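Local coordinates for YciF Bacterial Stress Response Protein (Salmonella enterica subsp. enterica serovar Typhimurium, PDB 4ERU) that is of unknown function but, as a ferritin-like helix-bundle protein carrying a two-metal site, is probably involved in the bacterial stress response, at residues K42-A46 / K152-L156. Coordinates in Å, arbitrary orientation, origin at the centre of the assembly. Residues are numbered along the deposited sequence.
Sequences KLSQA and KLTDL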
ATOM      1  N   LYS A  42      21.377  -1.318  11.807  1.00 59.29           N
ATOM      2  CA  LYS A  42      21.017  -0.584  10.596  1.00 56.14           C
ATOM      3  C   LYS A  42      19.493  -0.412  10.388  1.00 52.55           C
ATOM      4  O   LYS A  42      19.038   0.662   9.974  1.00 51.23           O
ATOM      5  CB  LYS A  42      21.648  -1.216   9.352  1.00 62.20           C
ATOM      6  CG  LYS A  42      23.041  -0.691   9.003  1.00 70.97           C
ATOM      7  CD  LYS A  42      23.468  -1.162   7.611  1.00 80.52           C
ATOM      8  CE  LYS A  42      23.739  -2.675   7.577  1.00 90.89           C
ATOM      9  NZ  LYS A  42      23.208  -3.329   6.332  1.00 94.30           N
ATOM     10  N   LEU A  43      18.722  -1.454  10.670  1.00 48.27           N
ATOM     11  CA  LEU A  43      17.270  -1.377  10.544  1.00 47.64           C
ATOM     12  C   LEU A  43      16.717  -0.510  11.679  1.00 47.77           C
ATOM     13  O   LEU A  43      15.788   0.278  11.495  1.00 44.52           O
ATOM     14  CB  LEU A  43      16.634  -2.769  10.574  1.00 49.12           C
ATOM     15  CG  LEU A  43      15.095  -2.866  10.506  1.00 47.05           C
ATOM     16  CD1 LEU A  43      14.494  -2.079   9.321  1.00 37.56           C
ATOM     17  CD2 LEU A  43      14.622  -4.323  10.485  1.00 39.10           C
ATOM     18  N   SER A  44      17.328  -0.651  12.847  1.00 52.62           N
ATOM     19  CA  SER A  44      16.978   0.158  13.994  1.00 53.07           C
ATOM     20  C   SER A  44      17.176   1.642  13.630  1.00 51.04           C
ATOM     21  O   SER A  44      16.287   2.472  13.861  1.00 49.08           O
ATOM     22  CB  SER A  44      17.838  -0.258  15.176  1.00 59.34           C
ATOM     23  OG  SER A  44      17.259   0.179  16.381  1.00 68.85           O
ATOM     24  N   GLN A  45      18.320   1.966  13.019  1.00 50.64           N
ATOM     25  CA  GLN A  45      18.584   3.333  12.604  1.00 54.01           C
ATOM     26  C   GLN A  45      17.609   3.830  11.532  1.00 50.99           C
ATOM     27  O   GLN A  45      17.262   4.993  11.530  1.00 45.22           O
ATOM     28  CB  GLN A  45      20.022   3.507  12.110  1.00 61.97           C
ATOM     29  CG  GLN A  45      21.057   3.592  13.259  1.00 76.71           C
ATOM     30  CD  GLN A  45      22.505   3.304  12.802  1.00 91.34           C
ATOM     31  OE1 GLN A  45      22.792   3.213  11.597  1.00 94.89           O
ATOM     32  NE2 GLN A  45      23.417   3.153  13.768  1.00 96.92           N
ATOM     33  N   ALA A  46      17.193   2.950  10.624  1.00 46.97           N
ATOM     34  CA  ALA A  46      16.285   3.330   9.549  1.00 45.08           C
ATOM     35  C   ALA A  46      14.947   3.691  10.162  1.00 43.53           C
ATOM     36  O   ALA A  46      14.325   4.660   9.742  1.00 40.47           O
ATOM     37  CB  ALA A  46      16.116   2.189   8.535  1.00 42.95           C
ATOM     38  N   LYS A 152      15.273   2.432   0.481  1.00 39.72           N
ATOM     39  CA  LYS A 152      16.214   2.101   1.543  1.00 43.22           C
ATOM     40  C   LYS A 152      15.786   0.792   2.228  1.00 43.83           C
ATOM     41  O   LYS A 152      16.626  -0.038   2.548  1.00 43.00           O
ATOM     42  CB  LYS A 152      16.343   3.256   2.539  1.00 49.21           C
ATOM     43  CG  LYS A 152      17.195   2.943   3.768  1.00 55.81           C
ATOM     44  CD  LYS A 152      16.835   3.850   4.974  1.00 84.53           C
ATOM     45  CE  LYS A 152      17.742   5.098   5.087  1.00 83.14           C
ATOM     46  NZ  LYS A 152      17.670   5.656   6.473  1.00 80.40           N
ATOM     47  N   LEU A 153      14.475   0.593   2.409  1.00 41.74           N
ATOM     48  CA  LEU A 153      13.979  -0.624   3.067  1.00 42.57           C
ATOM     49  C   LEU A 153      14.214  -1.855   2.179  1.00 38.47           C
ATOM     50  O   LEU A 153      14.523  -2.905   2.687  1.00 39.37           O
ATOM     51  CB  LEU A 153      12.491  -0.497   3.416  1.00 39.82           C
ATOM     52  CG  LEU A 153      12.180   0.415   4.624  1.00 42.31           C
ATOM     53  CD1 LEU A 153      10.720   0.828   4.678  1.00 37.92           C
ATOM     54  CD2 LEU A 153      12.602  -0.230   5.971  1.00 45.16           C
ATOM     55  N   THR A 154      14.059  -1.710   0.864  1.00 38.67           N
ATOM     56  CA  THR A 154      14.416  -2.794  -0.058  1.00 41.75           C
ATOM     57  C   THR A 154      15.907  -3.175   0.070  1.00 43.42           C
ATOM     58  O   THR A 154      16.253  -4.370   0.178  1.00 40.89           O
ATOM     59  CB  THR A 154      14.016  -2.463  -1.508  1.00 41.98           C
ATOM     60  OG1 THR A 154      12.583  -2.440  -1.604  1.00 40.66           O
ATOM     61  CG2 THR A 154      14.567  -3.490  -2.501  1.00 39.69           C
ATOM     62  N   ASP A 155      16.782  -2.165   0.094  1.00 43.64           N
ATOM     63  CA  ASP A 155      18.204  -2.386   0.368  1.00 43.57           C
ATOM     64  C   ASP A 155      18.428  -3.228   1.613  1.00 46.12           C
ATOM     65  O   ASP A 155      19.155  -4.240   1.551  1.00 46.13           O
ATOM     66  CB  ASP A 155      18.975  -1.062   0.473  1.00 45.91           C
ATOM     67  CG  ASP A 155      19.566  -0.637  -0.866  1.00 57.63           C
ATOM     68  OD1 ASP A 155      19.293  -1.303  -1.901  1.00 56.88           O
ATOM     69  OD2 ASP A 155      20.299   0.368  -0.891  1.00 68.89           O
ATOM     70  N   LEU A 156      17.783  -2.855   2.726  1.00 47.16           N
ATOM     71  CA  LEU A 156      17.859  -3.668   3.947  1.00 43.84           C
ATOM     72  C   LEU A 156      17.249  -5.068   3.790  1.00 43.76           C
ATOM     73  O   LEU A 156      17.809  -6.030   4.317  1.00 44.16           O
ATOM     74  CB  LEU A 156      17.269  -2.939   5.163  1.00 45.82           C
ATOM     75  CG  LEU A 156      18.022  -1.662   5.584  1.00 50.19           C
ATOM     76  CD1 LEU A 156      17.217  -0.923   6.617  1.00 53.34           C
ATOM     77  CD2 LEU A 156      19.407  -1.958   6.117  1.00 55.35           C
TER
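Antiparallel helices in a bundle often meet through a few aliphatic side chains, and residues 42-46 and 152-156 illustrate this well, here with Lys42 and Lys152 on the exposed side. Their axes, nearly antiparallel at 166°, approach to 10.9 Å at their closest, a gap bridged mainly by side chains. Lys152 comes first: its methylene chain lies along the small Ala46, Lys152 CD to Ala46 CB 4.0 Å. One residue on, Leu153 is buried and leaves its helix sideways, but Leu153 CD2 reaches to 4.3 Å from Leu43 CD1. Three residues further, Leu156 points its CA-to-CB bond toward the other helix. Leu156 CD1 settles against Ala46 CB (3.8 Å) and against both CA and CD1 of Leu43 (4.0 Å each), while Leu156 CD2 lies 4.0 Å from Lys42 CB. The contact thus joins the start of helix 41-66 to the last turns of helix 133-159 in the ferritin-like bundle. Helix 99-130 closes the inner side, with Ile106 against Leu43 and Glu113, a ligand of a bound magnesium ion, against Leu153.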